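Local coordinates for protein tetraacyldisaccharide 4'-kinase (Aquifex aeolicus, PDB 4EHX) that is the 4'-kinase of lipid A biosynthesis, thought to transfer the gamma-phosphate of ATP to a tetraacyldisaccharide 1-phosphate and so give lipid IVA, at residues A[159-164]-A[189-194]; A[52-57]-A[150-155]. All blocks are in the same frame, centred on the assembly; numbering follows the deposited sequence.

Contact 1 (A[159-164]-A[189-194])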
# COMPACT_ATOMS: atom_id res chain seq x y z
N ASP A 159 0.92 -16.32 -1.36
CA ASP A 159 -0.55 -16.30 -1.50
C ASP A 159 -1.08 -17.59 -2.12
O ASP A 159 -2.12 -18.10 -1.71
CB ASP A 159 -1.00 -15.12 -2.37
CG ASP A 159 -0.78 -13.77 -1.70
OD1 ASP A 159 -0.79 -13.71 -0.45
OD2 ASP A 159 -0.62 -12.76 -2.43
N LEU A 160 -0.36 -18.10 -3.12
CA LEU A 160 -0.81 -19.30 -3.85
C LEU A 160 -0.84 -20.55 -2.98
O LEU A 160 -1.51 -21.54 -3.32
CB LEU A 160 0.08 -19.54 -5.07
CG LEU A 160 0.09 -18.46 -6.15
CD1 LEU A 160 1.07 -18.83 -7.25
CD2 LEU A 160 -1.31 -18.27 -6.73
N LYS A 161 -0.13 -20.51 -1.86
CA LYS A 161 -0.08 -21.66 -0.97
C LYS A 161 -0.89 -21.43 0.30
O LYS A 161 -0.92 -22.28 1.18
CB LYS A 161 1.37 -21.96 -0.59
CG LYS A 161 2.29 -22.17 -1.79
CD LYS A 161 3.76 -22.27 -1.39
CE LYS A 161 4.31 -20.93 -0.94
NZ LYS A 161 5.79 -20.95 -0.81
N ASP A 162 -1.56 -20.28 0.39
CA ASP A 162 -2.17 -19.83 1.64
C ASP A 162 -3.63 -20.29 1.78
O ASP A 162 -4.18 -20.95 0.90
CB ASP A 162 -2.10 -18.30 1.71
CG ASP A 162 -1.94 -17.77 3.13
OD1 ASP A 162 -2.51 -18.38 4.06
OD2 ASP A 162 -1.24 -16.75 3.32
N ARG A 163 -4.25 -19.94 2.90
CA ARG A 163 -5.62 -20.35 3.20
C ARG A 163 -6.45 -19.15 3.66
O ARG A 163 -5.90 -18.14 4.08
CB ARG A 163 -5.62 -21.42 4.30
CG ARG A 163 -4.97 -22.73 3.91
CD ARG A 163 -4.88 -23.68 5.10
NE ARG A 163 -4.13 -23.09 6.21
CZ ARG A 163 -3.78 -23.75 7.31
NH1 ARG A 163 -4.10 -25.02 7.47
NH2 ARG A 163 -3.09 -23.12 8.26
N LEU A 164 -7.77 -19.28 3.60
CA LEU A 164 -8.65 -18.23 4.09
C LEU A 164 -8.43 -17.95 5.57
O LEU A 164 -8.20 -18.86 6.36
CB LEU A 164 -10.12 -18.62 3.86
CG LEU A 164 -10.62 -18.35 2.45
CD1 LEU A 164 -11.92 -19.09 2.17
CD2 LEU A 164 -10.80 -16.86 2.24
N GLU A 189 12.10 -10.23 -6.06
CA GLU A 189 13.48 -10.03 -5.63
C GLU A 189 13.90 -11.01 -4.53
O GLU A 189 15.09 -11.15 -4.25
CB GLU A 189 13.74 -8.58 -5.20
CG GLU A 189 13.13 -8.17 -3.86
CD GLU A 189 11.65 -7.84 -3.95
OE1 GLU A 189 11.13 -7.71 -5.08
OE2 GLU A 189 10.99 -7.70 -2.90
N VAL A 190 12.94 -11.70 -3.93
CA VAL A 190 13.26 -12.66 -2.87
C VAL A 190 12.51 -13.99 -2.94
O VAL A 190 12.97 -14.99 -2.39
CB VAL A 190 12.94 -12.11 -1.47
CG1 VAL A 190 11.51 -11.61 -1.41
CG2 VAL A 190 13.16 -13.18 -0.41
N GLU A 191 11.35 -14.00 -3.61
CA GLU A 191 10.61 -15.24 -3.82
C GLU A 191 10.08 -15.23 -5.24
O GLU A 191 8.87 -15.11 -5.45
CB GLU A 191 9.46 -15.48 -2.84
CG GLU A 191 9.84 -16.23 -1.59
CD GLU A 191 8.64 -16.89 -0.93
OE1 GLU A 191 8.41 -16.65 0.27
OE2 GLU A 191 7.92 -17.65 -1.62
N PRO A 192 10.98 -15.37 -6.22
CA PRO A 192 10.59 -15.28 -7.62
C PRO A 192 9.63 -16.40 -7.97
O PRO A 192 9.78 -17.51 -7.44
CB PRO A 192 11.91 -15.51 -8.38
CG PRO A 192 12.99 -15.42 -7.35
CD PRO A 192 12.38 -15.78 -6.04
N PHE A 193 8.68 -16.14 -8.85
CA PHE A 193 7.78 -17.19 -9.29
C PHE A 193 7.08 -16.81 -10.58
O PHE A 193 7.05 -15.65 -10.96
CB PHE A 193 6.75 -17.54 -8.20
CG PHE A 193 5.67 -16.49 -8.00
CD1 PHE A 193 5.96 -15.29 -7.37
CD2 PHE A 193 4.36 -16.73 -8.42
CE1 PHE A 193 4.97 -14.33 -7.17
CE2 PHE A 193 3.36 -15.78 -8.22
CZ PHE A 193 3.66 -14.58 -7.59
N GLU A 194 6.49 -17.81 -11.22
CA GLU A 194 5.70 -17.60 -12.42
C GLU A 194 4.26 -18.00 -12.12
O GLU A 194 4.01 -18.85 -11.27
CB GLU A 194 6.23 -18.46 -13.57
CG GLU A 194 7.73 -18.30 -13.83
CD GLU A 194 8.06 -17.08 -14.67
OE1 GLU A 194 7.11 -16.44 -15.19
OE2 GLU A 194 9.26 -16.77 -14.82
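L160 CD1 approaches the phenyl ring of F193 obliquely. It lies 3.9 Å from F193 CE2 and slightly farther from CD2. The first torsion of F193 (chi1 73°) sets CG between its backbone N and carbonyl carbon, which directs the ring toward L160. The other flat group is the E191 carboxylate, approached by the amine of K161: NZ stands 4.0 Å from E191 OE2, too far for a salt bridge but near enough for some attraction, probably weak. The K161 chain bends at chi3 (-72°), and its tip ends up nearer to E191 than its root. In this P-loop kinase, residues 159-164 run off the end of the short helix 157-160 that follows strand 150-156, while 189-194 belong to the loop joining strands 182-186 and 201-212. K157 of that helix also touches both E191 and F193. Past the helix, D162 N bonds to D159 O at 3.1 Å, and D162 OD1 takes R163 N on its anti lone pair; it also accepts N169 N. The D159 carboxylate reaches S45, a predicted ATP-binding residue, through OD1.

Contact 2 (A[52-57]-A[150-155])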
# COMPACT_ATOMS: atom_id res chain seq x y z
N THR A 52 1.64 -0.62 -1.38
CA THR A 52 2.03 0.78 -1.21
C THR A 52 3.05 1.18 -2.28
O THR A 52 2.88 2.20 -2.96
CB THR A 52 2.58 1.06 0.20
OG1 THR A 52 1.60 0.69 1.17
CG2 THR A 52 2.91 2.54 0.38
N SER A 53 4.10 0.37 -2.43
CA SER A 53 5.09 0.63 -3.48
C SER A 53 4.46 0.69 -4.87
O SER A 53 4.82 1.53 -5.70
CB SER A 53 6.21 -0.42 -3.47
OG SER A 53 6.97 -0.33 -2.29
N PHE A 54 3.53 -0.22 -5.14
CA PHE A 54 2.93 -0.23 -6.46
C PHE A 54 2.07 1.00 -6.70
O PHE A 54 2.04 1.54 -7.80
CB PHE A 54 2.11 -1.51 -6.73
CG PHE A 54 1.66 -1.61 -8.14
CD1 PHE A 54 2.54 -2.05 -9.14
CD2 PHE A 54 0.39 -1.22 -8.51
CE1 PHE A 54 2.15 -2.10 -10.47
CE2 PHE A 54 -0.01 -1.26 -9.83
CZ PHE A 54 0.87 -1.71 -10.81
N VAL A 55 1.34 1.45 -5.68
CA VAL A 55 0.55 2.67 -5.83
C VAL A 55 1.44 3.86 -6.20
O VAL A 55 1.12 4.63 -7.11
CB VAL A 55 -0.29 2.98 -4.55
CG1 VAL A 55 -0.94 4.34 -4.67
CG2 VAL A 55 -1.35 1.89 -4.35
N MET A 56 2.57 3.99 -5.51
CA MET A 56 3.52 5.08 -5.82
C MET A 56 4.00 4.97 -7.26
O MET A 56 4.08 5.96 -7.99
CB MET A 56 4.73 5.00 -4.89
CG MET A 56 4.41 5.28 -3.42
SD MET A 56 5.79 4.77 -2.35
CE MET A 56 7.04 5.93 -2.89
N TYR A 57 4.35 3.75 -7.65
CA TYR A 57 4.82 3.47 -9.00
C TYR A 57 3.77 3.83 -10.05
O TYR A 57 4.06 4.48 -11.06
CB TYR A 57 5.21 1.99 -9.10
CG TYR A 57 5.40 1.52 -10.51
CD1 TYR A 57 6.60 1.73 -11.18
CD2 TYR A 57 4.37 0.86 -11.18
CE1 TYR A 57 6.77 1.30 -12.49
CE2 TYR A 57 4.53 0.43 -12.48
CZ TYR A 57 5.73 0.65 -13.14
OH TYR A 57 5.86 0.22 -14.43
N LEU A 150 -9.83 -0.61 -14.53
CA LEU A 150 -8.66 -1.47 -14.58
C LEU A 150 -8.44 -2.04 -13.19
O LEU A 150 -8.09 -1.31 -12.25
CB LEU A 150 -7.43 -0.69 -15.04
CG LEU A 150 -6.10 -1.47 -15.15
CD1 LEU A 150 -6.24 -2.70 -16.05
CD2 LEU A 150 -4.98 -0.58 -15.65
N ASN A 151 -8.65 -3.35 -13.07
CA ASN A 151 -8.63 -4.03 -11.78
C ASN A 151 -7.30 -4.75 -11.63
O ASN A 151 -7.11 -5.82 -12.20
CB ASN A 151 -9.79 -5.04 -11.71
CG ASN A 151 -10.18 -5.36 -10.29
OD1 ASN A 151 -9.84 -4.62 -9.37
ND2 ASN A 151 -10.89 -6.46 -10.10
N ILE A 152 -6.38 -4.15 -10.88
CA ILE A 152 -5.03 -4.69 -10.76
C ILE A 152 -4.89 -5.47 -9.46
O ILE A 152 -5.14 -4.93 -8.37
CB ILE A 152 -3.98 -3.59 -10.80
CG1 ILE A 152 -4.12 -2.78 -12.09
CG2 ILE A 152 -2.57 -4.22 -10.69
CD1 ILE A 152 -3.12 -1.57 -12.19
N LEU A 153 -4.51 -6.73 -9.57
CA LEU A 153 -4.37 -7.58 -8.40
C LEU A 153 -2.92 -7.96 -8.21
O LEU A 153 -2.28 -8.48 -9.13
CB LEU A 153 -5.18 -8.87 -8.57
CG LEU A 153 -5.05 -9.86 -7.41
CD1 LEU A 153 -5.71 -9.30 -6.15
CD2 LEU A 153 -5.66 -11.25 -7.78
N LEU A 154 -2.40 -7.71 -7.02
CA LEU A 154 -1.04 -8.11 -6.67
C LEU A 154 -1.09 -9.47 -6.02
O LEU A 154 -1.94 -9.71 -5.15
CB LEU A 154 -0.40 -7.11 -5.70
CG LEU A 154 0.26 -5.88 -6.34
CD1 LEU A 154 -0.70 -5.11 -7.24
CD2 LEU A 154 0.80 -4.97 -5.23
N LEU A 155 -0.17 -10.34 -6.42
CA LEU A 155 -0.06 -11.69 -5.88
C LEU A 155 1.38 -11.99 -5.53
O LEU A 155 2.26 -11.79 -6.36
CB LEU A 155 -0.47 -12.71 -6.95
CG LEU A 155 -1.90 -13.21 -7.15
CD1 LEU A 155 -1.81 -14.32 -8.18
CD2 LEU A 155 -2.53 -13.73 -5.85
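F54 packs on I152 and L154 by apolar contact alone, one aromatic side chain from the helix against two branched ones from the strand. At the ring edge, near its plane, I152 brings up two methyls: F54 CE2 is 3.9 Å from I152 CD1 and 4.0 Å from I152 CG2. The F54 and I152 side chains cross at about a right angle. L154 CD1 lies more loosely over one face of the ring, while L154 CD2 touches F54 CB at 4.0 Å. F54 can reach the strand because CG sits opposite its own backbone N (chi1 -172°), which sends the ring outward from the helix. Further apolar partners close the packing: V41 of strand 38-43 touches both F54 and L154, and V184 of strand 182-186 touches I152 and L154.

The hydrogen bonds belong to each segment's own surroundings. Within the helix M56 N bonds to T52 O at 3.1 Å and Y57 N to S53 O at 3.0 Å, while S53 OG binds R206. On the strand, I152 pairs by backbone with S40 and G42. T52 is predicted to bind ATP, and a helix leading out of the phosphate-binding loop and resting on neighbouring parallel strands is characteristic of the P-loop NTPase fold, to which this kinase belongs.

Along the chain the two contacts follow one another, both segments of contact 2 coming first, and the chain itself joins them: strand 150-156 runs straight into helix 157-160. Their centres lie about 16 Å apart, contact 2 deep in the chain, about 8 Å from its centre, and contact 1 farther out at about 18 Å. They touch through the far end of the strand, where F193 CZ comes within 3.4 Å of L155 O and L160 CD2 lies 4.2 Å from L155 CD1. The predicted ATP-binding residues 45-52 lie beside both contacts. One strand thus links the buried helix packing to the outer loop.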